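Local coordinates for putative uncharacterized protein (PDB 2ZQ5) that probably transfers a sulfuryl group from the donor PAPS to an acceptor that is not established, at residues Lys8-Val13 with Val42-Tyr47; Lys80-His85 with Leu216-Leu221; His235-Asp240 with Trp293-Glu298. All coordinates share one frame; numbering follows the deposited sequence.

Contact 1: Lys8-Val13 with Val42-Tyr47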
# COMPACT_ATOMS: atom_id res chain seq x y z
N LYS A 8 -1.05 16.47 22.42
CA LYS A 8 -1.04 15.12 21.86
C LYS A 8 -2.21 14.84 20.93
O LYS A 8 -2.30 13.75 20.35
CB LYS A 8 -1.00 14.08 22.98
CG LYS A 8 0.31 14.09 23.76
CD LYS A 8 0.38 12.97 24.77
CE LYS A 8 -0.68 13.13 25.86
NZ LYS A 8 -0.56 12.07 26.89
N ASP A 9 -3.11 15.80 20.78
CA ASP A 9 -4.25 15.64 19.88
C ASP A 9 -3.74 15.68 18.45
O ASP A 9 -2.75 16.35 18.16
CB ASP A 9 -5.27 16.77 20.09
CG ASP A 9 -6.28 16.45 21.17
OD1 ASP A 9 -5.88 16.04 22.27
OD2 ASP A 9 -7.49 16.64 20.91
N VAL A 10 -4.40 14.95 17.56
CA VAL A 10 -4.00 14.94 16.16
C VAL A 10 -4.57 16.17 15.47
O VAL A 10 -3.83 17.09 15.12
CB VAL A 10 -4.49 13.66 15.44
CG1 VAL A 10 -4.03 13.66 13.99
CG2 VAL A 10 -3.95 12.43 16.16
N ALA A 11 -5.89 16.19 15.28
CA ALA A 11 -6.59 17.30 14.65
C ALA A 11 -8.04 16.93 14.40
O ALA A 11 -8.42 15.77 14.56
CB ALA A 11 -5.92 17.66 13.32
N THR A 12 -8.86 17.91 14.02
CA THR A 12 -10.26 17.66 13.73
C THR A 12 -10.39 17.48 12.22
O THR A 12 -9.46 17.79 11.47
CB THR A 12 -11.16 18.84 14.14
OG1 THR A 12 -10.85 19.98 13.33
CG2 THR A 12 -10.93 19.19 15.60
N VAL A 13 -11.53 16.96 11.77
CA VAL A 13 -11.75 16.76 10.34
C VAL A 13 -11.68 18.10 9.60
O VAL A 13 -11.06 18.19 8.54
CB VAL A 13 -13.11 16.09 10.08
CG1 VAL A 13 -13.35 15.97 8.58
CG2 VAL A 13 -13.14 14.72 10.73
N VAL A 42 -13.76 8.08 11.95
CA VAL A 42 -13.53 6.86 12.73
C VAL A 42 -12.05 6.71 13.05
O VAL A 42 -11.68 6.36 14.17
CB VAL A 42 -14.02 5.62 11.95
CG1 VAL A 42 -13.56 4.35 12.66
CG2 VAL A 42 -15.53 5.64 11.85
N LEU A 43 -11.20 7.01 12.08
CA LEU A 43 -9.76 6.90 12.27
C LEU A 43 -9.27 7.91 13.32
O LEU A 43 -8.45 7.57 14.18
CB LEU A 43 -9.04 7.12 10.93
CG LEU A 43 -7.52 6.96 10.89
CD1 LEU A 43 -7.11 5.58 11.39
CD2 LEU A 43 -7.05 7.18 9.46
N LEU A 44 -9.76 9.14 13.25
CA LEU A 44 -9.37 10.17 14.21
C LEU A 44 -9.82 9.81 15.62
O LEU A 44 -9.08 10.00 16.58
CB LEU A 44 -9.97 11.53 13.82
CG LEU A 44 -9.26 12.25 12.67
CD1 LEU A 44 -10.07 13.48 12.26
CD2 LEU A 44 -7.86 12.65 13.10
N ASP A 45 -11.03 9.28 15.74
CA ASP A 45 -11.53 8.89 17.06
C ASP A 45 -10.66 7.77 17.62
O ASP A 45 -10.42 7.70 18.82
CB ASP A 45 -12.99 8.41 16.98
CG ASP A 45 -13.98 9.55 16.83
OD1 ASP A 45 -13.56 10.73 16.88
OD2 ASP A 45 -15.18 9.27 16.65
N ALA A 46 -10.17 6.90 16.74
CA ALA A 46 -9.33 5.80 17.18
C ALA A 46 -7.97 6.32 17.65
O ALA A 46 -7.49 5.95 18.72
CB ALA A 46 -9.14 4.80 16.05
N TYR A 47 -7.35 7.18 16.85
CA TYR A 47 -6.05 7.73 17.22
C TYR A 47 -6.10 8.45 18.56
O TYR A 47 -5.29 8.19 19.45
CB TYR A 47 -5.55 8.73 16.18
CG TYR A 47 -4.93 8.13 14.94
CD1 TYR A 47 -3.96 7.13 15.04
CD2 TYR A 47 -5.28 8.58 13.67
CE1 TYR A 47 -3.36 6.60 13.91
CE2 TYR A 47 -4.68 8.06 12.53
CZ TYR A 47 -3.72 7.06 12.65
OH TYR A 47 -3.14 6.52 11.53

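Contact 2: Lys80-His85 with Leu216-Leu221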
# COMPACT_ATOMS: atom_id res chain seq x y z
N LYS A 80 -9.73 16.82 -13.59
CA LYS A 80 -10.34 17.96 -14.28
C LYS A 80 -9.42 18.41 -15.41
O LYS A 80 -9.88 18.81 -16.48
CB LYS A 80 -10.53 19.13 -13.33
CG LYS A 80 -11.58 18.94 -12.26
CD LYS A 80 -11.64 20.19 -11.41
CE LYS A 80 -12.66 20.10 -10.31
NZ LYS A 80 -12.60 21.32 -9.46
N GLN A 81 -8.12 18.34 -15.15
CA GLN A 81 -7.12 18.74 -16.13
C GLN A 81 -7.03 17.75 -17.29
O GLN A 81 -6.73 18.13 -18.42
CB GLN A 81 -5.75 18.84 -15.47
CG GLN A 81 -5.61 19.94 -14.44
CD GLN A 81 -4.31 19.84 -13.67
OE1 GLN A 81 -3.24 19.68 -14.26
NE2 GLN A 81 -4.39 19.94 -12.35
N TYR A 82 -7.30 16.49 -16.99
CA TYR A 82 -7.22 15.42 -17.98
C TYR A 82 -8.47 14.57 -17.99
O TYR A 82 -8.43 13.39 -17.63
CB TYR A 82 -6.00 14.55 -17.69
CG TYR A 82 -4.70 15.31 -17.72
CD1 TYR A 82 -4.05 15.56 -18.93
CD2 TYR A 82 -4.13 15.81 -16.55
CE1 TYR A 82 -2.88 16.30 -18.97
CE2 TYR A 82 -2.96 16.56 -16.59
CZ TYR A 82 -2.34 16.80 -17.80
OH TYR A 82 -1.18 17.54 -17.84
N PRO A 83 -9.61 15.13 -18.43
CA PRO A 83 -10.85 14.36 -18.46
C PRO A 83 -10.79 13.10 -19.32
O PRO A 83 -11.54 12.16 -19.10
CB PRO A 83 -11.87 15.38 -18.98
CG PRO A 83 -11.04 16.29 -19.83
CD PRO A 83 -9.80 16.48 -18.99
N GLU A 84 -9.88 13.08 -20.29
CA GLU A 84 -9.73 11.93 -21.17
C GLU A 84 -9.28 10.66 -20.44
O GLU A 84 -9.26 9.58 -21.02
CB GLU A 84 -8.75 12.24 -22.31
CG GLU A 84 -7.35 12.60 -21.83
CD GLU A 84 -7.15 14.10 -21.64
OE1 GLU A 84 -8.10 14.78 -21.20
OE2 GLU A 84 -6.04 14.58 -21.92
N HIS A 85 -8.91 10.80 -19.17
CA HIS A 85 -8.48 9.64 -18.40
C HIS A 85 -9.60 8.60 -18.31
O HIS A 85 -9.34 7.41 -18.20
CB HIS A 85 -8.06 10.07 -16.99
CG HIS A 85 -9.21 10.47 -16.11
ND1 HIS A 85 -9.89 9.57 -15.32
CD2 HIS A 85 -9.81 11.67 -15.93
CE1 HIS A 85 -10.87 10.20 -14.69
NE2 HIS A 85 -10.84 11.48 -15.04
N LEU A 216 -5.39 5.08 -11.59
CA LEU A 216 -4.54 4.34 -12.53
C LEU A 216 -4.79 4.87 -13.94
O LEU A 216 -3.86 4.98 -14.74
CB LEU A 216 -4.83 2.83 -12.48
CG LEU A 216 -4.53 2.09 -11.18
CD1 LEU A 216 -4.53 0.59 -11.45
CD2 LEU A 216 -3.18 2.51 -10.62
N GLN A 217 -6.05 5.17 -14.25
CA GLN A 217 -6.40 5.71 -15.57
C GLN A 217 -5.68 7.04 -15.81
O GLN A 217 -5.18 7.30 -16.90
CB GLN A 217 -7.91 5.96 -15.67
CG GLN A 217 -8.77 4.72 -15.75
CD GLN A 217 -10.25 5.08 -15.82
OE1 GLN A 217 -10.77 5.76 -14.94
NE2 GLN A 217 -10.92 4.62 -16.87
N LEU A 218 -5.64 7.87 -14.77
CA LEU A 218 -4.99 9.17 -14.85
C LEU A 218 -3.47 9.05 -14.98
O LEU A 218 -2.88 9.59 -15.91
CB LEU A 218 -5.31 9.98 -13.59
CG LEU A 218 -4.48 11.24 -13.36
CD1 LEU A 218 -4.88 12.32 -14.36
CD2 LEU A 218 -4.69 11.72 -11.93
N ILE A 219 -2.86 8.33 -14.05
CA ILE A 219 -1.41 8.17 -14.07
C ILE A 219 -0.94 7.42 -15.31
O ILE A 219 0.13 7.71 -15.84
CB ILE A 219 -0.94 7.43 -12.79
CG1 ILE A 219 -1.28 8.29 -11.57
CG2 ILE A 219 0.57 7.15 -12.86
CD1 ILE A 219 -1.08 7.59 -10.24
N GLY A 220 -1.75 6.48 -15.79
CA GLY A 220 -1.39 5.71 -16.97
C GLY A 220 -1.92 6.25 -18.29
O GLY A 220 -1.90 5.53 -19.29
N LEU A 221 -2.37 7.50 -18.29
CA LEU A 221 -2.93 8.13 -19.49
C LEU A 221 -2.03 8.09 -20.72
O LEU A 221 -2.52 7.99 -21.85
CB LEU A 221 -3.31 9.58 -19.19
CG LEU A 221 -3.91 10.38 -20.36
CD1 LEU A 221 -5.28 9.81 -20.72
CD2 LEU A 221 -4.02 11.85 -19.96

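Contact 3: His235-Asp240 with Trp293-Glu298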
# COMPACT_ATOMS: atom_id res chain seq x y z
N HIS A 235 -5.06 -5.84 -0.69
CA HIS A 235 -5.68 -6.77 -1.62
C HIS A 235 -6.09 -8.08 -0.97
O HIS A 235 -6.96 -8.79 -1.47
CB HIS A 235 -4.73 -6.95 -2.81
CG HIS A 235 -4.42 -5.66 -3.51
ND1 HIS A 235 -3.18 -5.33 -3.99
CD2 HIS A 235 -5.21 -4.58 -3.73
CE1 HIS A 235 -3.20 -4.10 -4.47
NE2 HIS A 235 -4.42 -3.62 -4.32
N LEU A 236 -5.49 -8.39 0.18
CA LEU A 236 -5.86 -9.59 0.92
C LEU A 236 -7.24 -9.42 1.54
O LEU A 236 -8.05 -10.36 1.58
CB LEU A 236 -4.88 -9.84 2.07
CG LEU A 236 -3.45 -10.26 1.72
CD1 LEU A 236 -2.60 -10.24 2.99
CD2 LEU A 236 -3.46 -11.65 1.11
N PHE A 237 -7.51 -8.20 2.01
CA PHE A 237 -8.75 -7.84 2.69
C PHE A 237 -9.89 -7.41 1.78
O PHE A 237 -11.06 -7.50 2.16
CB PHE A 237 -8.50 -6.68 3.66
CG PHE A 237 -7.45 -6.95 4.71
CD1 PHE A 237 -7.83 -7.31 6.00
CD2 PHE A 237 -6.10 -6.82 4.42
CE1 PHE A 237 -6.87 -7.53 6.99
CE2 PHE A 237 -5.13 -7.04 5.40
CZ PHE A 237 -5.52 -7.39 6.69
N ALA A 238 -9.55 -6.93 0.59
CA ALA A 238 -10.55 -6.39 -0.33
C ALA A 238 -10.63 -7.06 -1.68
O ALA A 238 -10.89 -6.40 -2.69
CB ALA A 238 -10.28 -4.90 -0.51
N LEU A 239 -10.44 -8.37 -1.72
CA LEU A 239 -10.49 -9.08 -2.98
C LEU A 239 -11.81 -8.90 -3.73
O LEU A 239 -11.81 -8.76 -4.95
CB LEU A 239 -10.19 -10.56 -2.78
CG LEU A 239 -10.15 -11.38 -4.07
CD1 LEU A 239 -9.09 -10.82 -5.01
CD2 LEU A 239 -9.86 -12.83 -3.73
N ASP A 240 -12.94 -8.91 -3.02
CA ASP A 240 -14.21 -8.74 -3.71
C ASP A 240 -14.28 -7.38 -4.40
O ASP A 240 -14.76 -7.28 -5.53
CB ASP A 240 -15.40 -8.90 -2.76
CG ASP A 240 -15.58 -10.33 -2.27
OD1 ASP A 240 -15.39 -11.27 -3.07
OD2 ASP A 240 -15.93 -10.51 -1.08
N TRP A 293 -3.15 -9.60 10.43
CA TRP A 293 -2.75 -10.51 9.37
C TRP A 293 -3.46 -11.85 9.31
O TRP A 293 -3.53 -12.45 8.23
CB TRP A 293 -1.22 -10.65 9.40
CG TRP A 293 -0.59 -9.29 9.29
CD1 TRP A 293 0.15 -8.65 10.24
CD2 TRP A 293 -0.81 -8.34 8.24
NE1 TRP A 293 0.40 -7.36 9.85
CE2 TRP A 293 -0.18 -7.14 8.63
CE3 TRP A 293 -1.49 -8.38 7.01
CZ2 TRP A 293 -0.21 -5.98 7.84
CZ3 TRP A 293 -1.51 -7.23 6.22
CH2 TRP A 293 -0.88 -6.05 6.64
N SER A 294 -3.99 -12.33 10.42
CA SER A 294 -4.73 -13.59 10.35
C SER A 294 -6.06 -13.28 9.67
O SER A 294 -6.59 -14.10 8.93
CB SER A 294 -4.94 -14.20 11.74
OG SER A 294 -5.65 -13.36 12.62
N ARG A 295 -6.60 -12.08 9.91
CA ARG A 295 -7.85 -11.68 9.26
C ARG A 295 -7.59 -11.51 7.77
O ARG A 295 -8.38 -11.96 6.94
CB ARG A 295 -8.38 -10.37 9.85
CG ARG A 295 -9.14 -10.54 11.15
CD ARG A 295 -9.87 -9.27 11.58
NE ARG A 295 -8.98 -8.24 12.11
CZ ARG A 295 -8.58 -7.16 11.43
NH1 ARG A 295 -9.00 -6.94 10.19
NH2 ARG A 295 -7.78 -6.28 12.02
N GLY A 296 -6.49 -10.85 7.43
CA GLY A 296 -6.16 -10.64 6.03
C GLY A 296 -6.06 -11.93 5.24
O GLY A 296 -6.67 -12.08 4.18
N LEU A 297 -5.28 -12.88 5.75
CA LEU A 297 -5.12 -14.15 5.06
C LEU A 297 -6.41 -14.96 5.00
O LEU A 297 -6.72 -15.58 3.98
CB LEU A 297 -4.00 -14.97 5.72
CG LEU A 297 -2.60 -14.37 5.53
CD1 LEU A 297 -1.59 -15.15 6.37
CD2 LEU A 297 -2.22 -14.41 4.06
N GLU A 298 -7.19 -14.94 6.08
CA GLU A 298 -8.44 -15.67 6.12
C GLU A 298 -9.45 -15.06 5.15
O GLU A 298 -10.12 -15.77 4.40
CB GLU A 298 -9.01 -15.68 7.54
CG GLU A 298 -10.25 -16.55 7.73
CD GLU A 298 -11.51 -15.91 7.19
OE1 GLU A 298 -11.71 -14.71 7.43
OE2 GLU A 298 -12.30 -16.62 6.52

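Contact 1: Lys8-Val13 with Val42-Tyr47
Leu44 reaches out from helix 36-50 and forks against the incoming N-terminal segment, and its two methyls do most of the touching. CD1 takes Val13, lying 3.6 Å from Val13 CG2, while CD2 turns the other way along the segment to Val10, at 4.1 Å from Val10 CG1. Between the two branches sits the peptide oxygen of Ala11: Ala11 O is 3.5 Å from Leu44 CD2 and nearly as near CD1, so a backbone carbonyl rests in the fork. One turn further along the helix, the CB of Tyr47 meets the other branch of Val10, with Val10 CG2 4.0 Å from Tyr47 CB; the Tyr47 side chain also touches Asn61 and the loop residues Tyr187 and Val193. No hydrogen bond spans the two segments; the join is apolar, an irregular lead-in to helix 13-24 laid against one side of helix 36-50 in the helical N-terminal part of this sulfotransferase. Val10 can serve two residues because CG1 stands anti to its backbone N (chi1 -179°), with CG2 beside that N, so that CG1 faces Leu44 and CG2 faces Tyr47. Leu44 has CG beside its own N (chi1 -77°) and a nearly straight continuation at chi2, so the fork is held well out from the helix backbone. Further out, Arg62 NH1 of helix 55-81 hydrogen-bonds to Val10 O, and Thr12, the N-cap of helix 13-24, uses OG1 to cap Glu15 N. Leu65, also on helix 55-81, packs on Leu44.

Contact 2: Lys80-His85 with Leu216-Leu221
Leu221 overlaps three residues of the 80-85 segment with its two methyls. CD1 presses on the aliphatic part of Glu84, 3.6 Å from Glu84 CG, and also reaches the backbone of His85, with Leu221 CD1 4.0 Å from His85 CA. CD2 comes up obliquely to the Tyr82 ring, 3.9 Å from Tyr82 CD1, and the two side chains cross at about a right angle. Leu221 has CG anti to its backbone N (chi1 180°), which sends the fork out from the chain toward these partners. Leu218 adds a second apolar touch: its CD1 lies 4.2 Å from Tyr82 CB. Two helix ends meet here, the C-terminal end of helix 55-81 with the 3-10 turn that follows it, and the C-terminal end of helix 206-219, where Gly220 is the first residue to leave helical torsions. That turn swings His85 against the second helix, so that His85 CB sits 3.8 Å from Leu218 CA and the two backbones run close. The Gln217 side chain crosses His85 obliquely, its CB 3.2 Å from His85 O. Beyond CG the Gln217 chain is extended (chi2 179°), carrying its amide past His85 to Val88, whose carbonyl oxygen accepts a hydrogen bond from Gln217 NE2. Trp79 of helix 55-81 meets the His85 ring and also touches Leu218, while Pro130 packs on Tyr82.

Contact 3: His235-Asp240 with Trp293-Glu298
In the parallel-sheet domain, whose sulfotransferase fold is akin to that of P-loop kinases, the short, weakly bonded helical turn 234-237 that follows strand 227-231 packs against the long helix 282-304. The Phe237 ring lies with one face on the backbone of Gly296, in a CH-pi contact: Gly296 CA is 3.5 Å from the ring centroid and only 20° off the ring normal. Gly296 has no side chain here, and its CA sits 3.3 Å above the plane of the Phe237 ring, offset toward the rim; the CA atoms of Phe237 and Gly296 are 5.1 Å apart. Trp293 comes to the edge of the Phe237 ring, with Trp293 CZ3 3.7 Å from Phe237 CE2 and the planes inclined at 64°. Arg295 bends at chi3 so that NH1 lies obliquely 3.9 Å from Phe237 CE1, while its NH2 forms salt bridges with Glu188 and Asp291. On the other flank Leu236 CB meets Gly296 O at 3.6 Å. Leu236 then extends toward the sheet, where Gln253 of strand 250-255 touches both it and Leu297, and the two leucines finish tip to tip, Leu236 CD2 4.2 Å from Leu297 CD2.

In the fold
From the N terminus, contact 1 closes first: the chain runs through helix 13-24, turns back along helix 36-50 and brings residues 42-47 to the opening segment. Helix 55-81 follows directly and ends at contact 2, whose much longer loop of 130 residues takes in strands 94-97 and 117-119 before returning on helix 206-219. Contact 3 opens after strand 227-231 and closes on helix 282-304, past strand 250-255. The three loops are in series, neither nesting nor crossing. Contact 1 belongs to the helical N-terminal part, contact 2 joins that part to the sheet domain, and contact 3 lies within the domain. Contacts 2 and 3 approach to about 8 Å between nearest atoms.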